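Peptidase M16 inactive domain family protein (Pseudomonas fluorescens, PDB 3GWB) belongs to the M16 peptidase family as an inactive-domain member and may have a hydrolase and metal-binding role. Local coordinates at residues 263-268 with 405-410; 310-315 with 332-337. One frame throughout, in Å; residues are numbered along the deposited sequence.

Contact 1: 263-268 with 405-410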
loop_
_atom_site.group_PDB
_atom_site.type_symbol
_atom_site.label_atom_id
_atom_site.label_comp_id
_atom_site.label_asym_id
_atom_site.label_seq_id
_atom_site.Cartn_x
_atom_site.Cartn_y
_atom_site.Cartn_z
ATOM N N ASP A 263 -16.180 25.836 1.274
ATOM C CA ASP A 263 -15.906 27.210 0.864
ATOM C C ASP A 263 -16.226 27.335 -0.625
ATOM O O ASP A 263 -15.851 26.475 -1.421
ATOM C CB ASP A 263 -14.440 27.558 1.118
ATOM C CG ASP A 263 -14.165 29.044 0.992
ATOM O OD1 ASP A 263 -14.224 29.576 -0.139
ATOM O OD2 ASP A 263 -13.899 29.683 2.031
ATOM N N PRO A 264 -16.920 28.414 -1.018
ATOM C CA PRO A 264 -17.306 28.665 -2.412
ATOM C C PRO A 264 -16.162 28.746 -3.418
ATOM O O PRO A 264 -16.337 28.393 -4.584
ATOM C CB PRO A 264 -18.089 29.971 -2.319
ATOM C CG PRO A 264 -17.410 30.675 -1.207
ATOM C CD PRO A 264 -17.255 29.576 -0.178
ATOM N N ASP A 265 -14.997 29.211 -2.975
ATOM C CA ASP A 265 -13.839 29.325 -3.864
ATOM C C ASP A 265 -13.091 28.012 -4.059
ATOM O O ASP A 265 -12.001 27.997 -4.622
ATOM C CB ASP A 265 -12.852 30.369 -3.340
ATOM C CG ASP A 265 -13.427 31.761 -3.343
ATOM O OD1 ASP A 265 -14.299 32.034 -4.196
ATOM O OD2 ASP A 265 -12.997 32.581 -2.503
ATOM N N TYR A 266 -13.675 26.915 -3.598
ATOM C CA TYR A 266 -13.027 25.614 -3.715
ATOM C C TYR A 266 -12.529 25.301 -5.124
ATOM O O TYR A 266 -11.373 24.920 -5.312
ATOM C CB TYR A 266 -13.980 24.503 -3.267
ATOM C CG TYR A 266 -13.332 23.143 -3.287
ATOM C CD1 TYR A 266 -12.338 22.814 -2.369
ATOM C CD2 TYR A 266 -13.691 22.191 -4.241
ATOM C CE1 TYR A 266 -11.708 21.575 -2.402
ATOM C CE2 TYR A 266 -13.065 20.943 -4.289
ATOM C CZ TYR A 266 -12.079 20.641 -3.361
ATOM O OH TYR A 266 -11.465 19.410 -3.396
ATOM N N ALA A 267 -13.401 25.452 -6.115
ATOM C CA ALA A 267 -13.023 25.158 -7.494
ATOM C C ALA A 267 -11.895 26.071 -7.978
ATOM O O ALA A 267 -10.969 25.625 -8.664
ATOM C CB ALA A 267 -14.242 25.292 -8.414
ATOM N N ALA A 268 -11.978 27.348 -7.621
ATOM C CA ALA A 268 -10.970 28.314 -8.031
ATOM C C ALA A 268 -9.609 28.028 -7.401
ATOM O O ALA A 268 -8.589 28.096 -8.082
ATOM C CB ALA A 268 -11.423 29.727 -7.682
ATOM N N ASN A 405 -5.276 34.725 -3.662
ATOM C CA ASN A 405 -4.879 35.852 -2.824
ATOM C C ASN A 405 -5.857 36.067 -1.670
ATOM O O ASN A 405 -5.492 36.608 -0.624
ATOM C CB ASN A 405 -4.784 37.135 -3.656
ATOM C CG ASN A 405 -3.444 37.282 -4.353
ATOM O OD1 ASN A 405 -3.369 37.317 -5.582
ATOM N ND2 ASN A 405 -2.376 37.376 -3.568
ATOM N N LYS A 406 -7.099 35.638 -1.855
ATOM C CA LYS A 406 -8.110 35.803 -0.819
ATOM C C LYS A 406 -7.954 34.787 0.312
ATOM O O LYS A 406 -8.414 35.014 1.429
ATOM C CB LYS A 406 -9.507 35.679 -1.432
ATOM C CG LYS A 406 -10.656 35.854 -0.448
ATOM C CD LYS A 406 -11.988 35.630 -1.155
ATOM C CE LYS A 406 -13.159 35.765 -0.205
ATOM N NZ LYS A 406 -14.449 35.418 -0.873
ATOM N N HIS A 407 -7.284 33.676 0.032
ATOM C CA HIS A 407 -7.121 32.638 1.038
ATOM C C HIS A 407 -5.686 32.382 1.483
ATOM O O HIS A 407 -5.459 31.696 2.480
ATOM C CB HIS A 407 -7.746 31.343 0.521
ATOM C CG HIS A 407 -9.226 31.440 0.308
ATOM N ND1 HIS A 407 -10.123 31.476 1.351
ATOM C CD2 HIS A 407 -9.959 31.554 -0.825
ATOM C CE1 HIS A 407 -11.349 31.610 0.872
ATOM N NE2 HIS A 407 -11.274 31.661 -0.447
ATOM N N LEU A 408 -4.721 32.938 0.759
ATOM C CA LEU A 408 -3.315 32.741 1.096
ATOM C C LEU A 408 -2.553 34.054 1.138
ATOM O O LEU A 408 -2.876 34.990 0.417
ATOM C CB LEU A 408 -2.655 31.819 0.076
ATOM C CG LEU A 408 -3.206 30.400 -0.033
ATOM C CD1 LEU A 408 -2.529 29.691 -1.197
ATOM C CD2 LEU A 408 -2.975 29.656 1.280
ATOM N N ASN A 409 -1.525 34.106 1.978
ATOM C CA ASN A 409 -0.707 35.302 2.122
ATOM C C ASN A 409 0.717 34.868 2.427
ATOM O O ASN A 409 0.943 34.013 3.282
ATOM C CB ASN A 409 -1.254 36.166 3.262
ATOM C CG ASN A 409 -0.536 37.497 3.391
ATOM O OD1 ASN A 409 0.678 37.549 3.612
ATOM N ND2 ASN A 409 -1.289 38.585 3.258
ATOM N N VAL A 410 1.679 35.457 1.727
ATOM C CA VAL A 410 3.078 35.105 1.933
ATOM C C VAL A 410 3.584 35.391 3.349
ATOM O O VAL A 410 4.526 34.749 3.812
ATOM C CB VAL A 410 3.995 35.839 0.924
ATOM C CG1 VAL A 410 3.646 35.412 -0.491
ATOM C CG2 VAL A 410 3.852 37.346 1.081
#
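His407 meets Asp265 through one somewhat bent hydrogen bond: its NE2 donates to OD2 of Asp265 at 2.8 Å, with an N-H...O angle of 154°. The acceptor lies close to the imidazole plane and receives the proton on its anti lone pair, while the carboxylate itself stands steeply to the ring, the two planes 71° apart. The same oxygen has a second, looser partner. Lys406, its chain fully extended, reaches across the Asp265 side chain at about a right angle and brings NZ to 3.6 Å from OD2, a salt bridge. Its CG meanwhile lies over one face of the His407 ring, toward the rim. One carboxylate oxygen is thus shared by neighbouring residues of the last helical turn of 397-407.

On the other side of the contact the chain is a type I turn, Asp263 to Tyr266, leading into helix 266-277 with Asp265 at the N-cap position. Asp263 makes an Asx turn here, its OD1 taking the backbone N of Asp265 at 3.0 Å. Held this way, with CG anti to the backbone N (chi1 -168°), the carboxylate comes up to the imidazole nearly perpendicular to it, OD2 lying 3.4 Å from CE1 of His407. An alanine here would remove the acceptor for the amide of Asp265, which would probably leave the turn less firmly set and the imidazole without one of its two carboxylate neighbours.

The two carboxylates would tend to favour a protonated imidazole, though nearby Lys406 may partly offset this. Ile259 also touches the His407 side chain.

Contact 2: 310-315 with 332-337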
loop_
_atom_site.group_PDB
_atom_site.type_symbol
_atom_site.label_atom_id
_atom_site.label_comp_id
_atom_site.label_asym_id
_atom_site.label_seq_id
_atom_site.Cartn_x
_atom_site.Cartn_y
_atom_site.Cartn_z
ATOM N N GLY A 310 -8.856 23.591 6.783
ATOM C CA GLY A 310 -7.809 22.606 6.624
ATOM C C GLY A 310 -6.544 23.339 6.238
ATOM O O GLY A 310 -6.587 24.530 5.955
ATOM N N PRO A 311 -5.399 22.661 6.196
ATOM C CA PRO A 311 -4.182 23.380 5.832
ATOM C C PRO A 311 -3.861 23.461 4.336
ATOM O O PRO A 311 -4.389 22.703 3.521
ATOM C CB PRO A 311 -3.119 22.604 6.582
ATOM C CG PRO A 311 -3.602 21.181 6.375
ATOM C CD PRO A 311 -5.091 21.287 6.639
ATOM N N PHE A 312 -3.007 24.416 3.995
ATOM C CA PHE A 312 -2.500 24.565 2.645
ATOM C C PHE A 312 -1.042 24.246 2.929
ATOM O O PHE A 312 -0.443 24.830 3.842
ATOM C CB PHE A 312 -2.601 25.993 2.116
ATOM C CG PHE A 312 -1.756 26.222 0.890
ATOM C CD1 PHE A 312 -2.151 25.726 -0.352
ATOM C CD2 PHE A 312 -0.526 26.874 0.990
ATOM C CE1 PHE A 312 -1.322 25.857 -1.473
ATOM C CE2 PHE A 312 0.311 27.013 -0.123
ATOM C CZ PHE A 312 -0.092 26.508 -1.360
HETATM N N MSE A 313 -0.468 23.332 2.157
HETATM C CA MSE A 313 0.899 22.923 2.406
HETATM C C MSE A 313 1.715 22.665 1.146
HETATM O O MSE A 313 1.185 22.227 0.128
HETATM C CB MSE A 313 0.865 21.658 3.268
HETATM C CG MSE A 313 2.180 21.234 3.876
HETATM SE SE MSE A 313 1.902 19.822 4.973
HETATM C CE MSE A 313 0.594 20.476 6.032
ATOM N N ILE A 314 3.008 22.960 1.235
ATOM C CA ILE A 314 3.951 22.737 0.145
ATOM C C ILE A 314 5.058 21.900 0.753
ATOM O O ILE A 314 5.543 22.219 1.838
ATOM C CB ILE A 314 4.599 24.038 -0.349
ATOM C CG1 ILE A 314 3.545 24.951 -0.967
ATOM C CG2 ILE A 314 5.712 23.711 -1.347
ATOM C CD1 ILE A 314 4.077 26.331 -1.310
ATOM N N ASN A 315 5.462 20.833 0.076
ATOM C CA ASN A 315 6.536 20.005 0.611
ATOM C C ASN A 315 7.474 19.464 -0.455
ATOM O O ASN A 315 7.076 19.222 -1.594
ATOM C CB ASN A 315 5.964 18.844 1.418
ATOM C CG ASN A 315 5.168 17.892 0.570
ATOM O OD1 ASN A 315 4.042 18.190 0.169
ATOM N ND2 ASN A 315 5.752 16.739 0.276
ATOM N N ASP A 332 9.920 32.495 -3.144
ATOM C CA ASP A 332 9.866 33.506 -4.199
ATOM C C ASP A 332 8.893 33.065 -5.281
ATOM O O ASP A 332 8.115 33.870 -5.785
ATOM C CB ASP A 332 11.245 33.728 -4.833
ATOM C CG ASP A 332 12.282 34.201 -3.833
ATOM O OD1 ASP A 332 11.983 35.138 -3.060
ATOM O OD2 ASP A 332 13.404 33.644 -3.830
ATOM N N VAL A 333 8.950 31.790 -5.648
ATOM C CA VAL A 333 8.045 31.260 -6.659
ATOM C C VAL A 333 6.608 31.400 -6.171
ATOM O O VAL A 333 5.705 31.721 -6.944
ATOM C CB VAL A 333 8.327 29.774 -6.937
ATOM C CG1 VAL A 333 7.218 29.187 -7.791
ATOM C CG2 VAL A 333 9.671 29.625 -7.634
ATOM N N PHE A 334 6.399 31.147 -4.887
ATOM C CA PHE A 334 5.068 31.248 -4.305
ATOM C C PHE A 334 4.601 32.702 -4.314
ATOM O O PHE A 334 3.471 33.000 -4.707
ATOM C CB PHE A 334 5.082 30.732 -2.867
ATOM C CG PHE A 334 3.755 30.818 -2.183
ATOM C CD1 PHE A 334 2.668 30.105 -2.665
ATOM C CD2 PHE A 334 3.593 31.603 -1.045
ATOM C CE1 PHE A 334 1.432 30.168 -2.030
ATOM C CE2 PHE A 334 2.359 31.674 -0.399
ATOM C CZ PHE A 334 1.278 30.953 -0.894
ATOM N N ALA A 335 5.470 33.601 -3.862
ATOM C CA ALA A 335 5.137 35.021 -3.820
ATOM C C ALA A 335 4.798 35.508 -5.219
ATOM O O ALA A 335 3.792 36.186 -5.423
ATOM C CB ALA A 335 6.305 35.813 -3.259
ATOM N N GLU A 336 5.649 35.145 -6.176
ATOM C CA GLU A 336 5.485 35.519 -7.573
ATOM C C GLU A 336 4.164 34.999 -8.136
ATOM O O GLU A 336 3.501 35.692 -8.902
ATOM C CB GLU A 336 6.673 34.981 -8.383
ATOM C CG GLU A 336 6.490 34.939 -9.897
ATOM C CD GLU A 336 6.107 36.277 -10.499
ATOM O OE1 GLU A 336 6.719 37.307 -10.130
ATOM O OE2 GLU A 336 5.196 36.291 -11.358
ATOM N N TYR A 337 3.777 33.789 -7.750
ATOM C CA TYR A 337 2.520 33.216 -8.227
ATOM C C TYR A 337 1.304 33.989 -7.702
ATOM O O TYR A 337 0.382 34.286 -8.461
ATOM C CB TYR A 337 2.396 31.750 -7.803
ATOM C CG TYR A 337 1.202 31.050 -8.415
ATOM C CD1 TYR A 337 1.131 30.834 -9.790
ATOM C CD2 TYR A 337 0.139 30.614 -7.624
ATOM C CE1 TYR A 337 0.030 30.196 -10.366
ATOM C CE2 TYR A 337 -0.974 29.972 -8.192
ATOM C CZ TYR A 337 -1.019 29.767 -9.566
ATOM O OH TYR A 337 -2.111 29.134 -10.148
#
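The rings of Phe312 and Phe334 lie nearly parallel, their planes at 24°, but are slid so far apart that they barely overlap. The centroids are 5.8 Å apart, and contact is made through neighbouring ring corners: CE2 of Phe312 is 3.9 Å from CE1 of Phe334, which also lies 4.0 Å from CZ of Phe312. Each ring meets the other obliquely. Ile314 joins from the same strand, also at a slant to the Phe334 ring, with its terminal CD1 at 4.3 Å from CD1 of Phe334.

Phe334 therefore bridges two side chains of alternate strand residues, which project from the same face of the sheet. In both phenylalanines CG is anti to the backbone N, chi1 being 165° in Phe312 and 179° in Phe334, and the two side chains run past one another in opposite directions. The rings thereby meet although CA of Phe312 and CA of Phe334 are 12.3 Å apart.

The setting is the alpha/beta layering of the M16 domain: strand 311-319, inside a mixed five-stranded sheet, is followed by helix 323-340, which folds back over the sheet. No hydrogen bond crosses the interface; its three touching residues are apolar and buried. Within the helix, the amide of Tyr337 bonds to O of Val333 at 2.9 Å, part of the regular backbone pairing that carries Phe334.

Other elements close in round the rings. Phe312 meets the ring of Phe303, on the adjacent strand, at a steep tilt, and it also touches Asn273 and Leu276 of helix 266-277. Across the strand, Met313, a selenomethionine, instead packs on Leu155 of helix 147-160.

Contact 2 is a buried apolar joint between strand 311-319 and helix 323-340, whereas contact 1 lies at the surface and joins the turn leading into helix 266-277 to the end of helix 397-407 by charged and polar groups. Their centres are only 12 Å apart, and along the chain contact 2 is nested inside the loop closed by contact 1. The two meet directly where the chain leaves helix 397-407: CD2 of Leu408 packs 3.7 Å from CG of Phe312, and CG1 of Val410 lies 3.8 Å from CD2 of Phe334. Segment 405-410 thus has its polar contact at His407 and places Leu408 in the hydrophobic layer, while the exposed Val410 packs on helix 323-340.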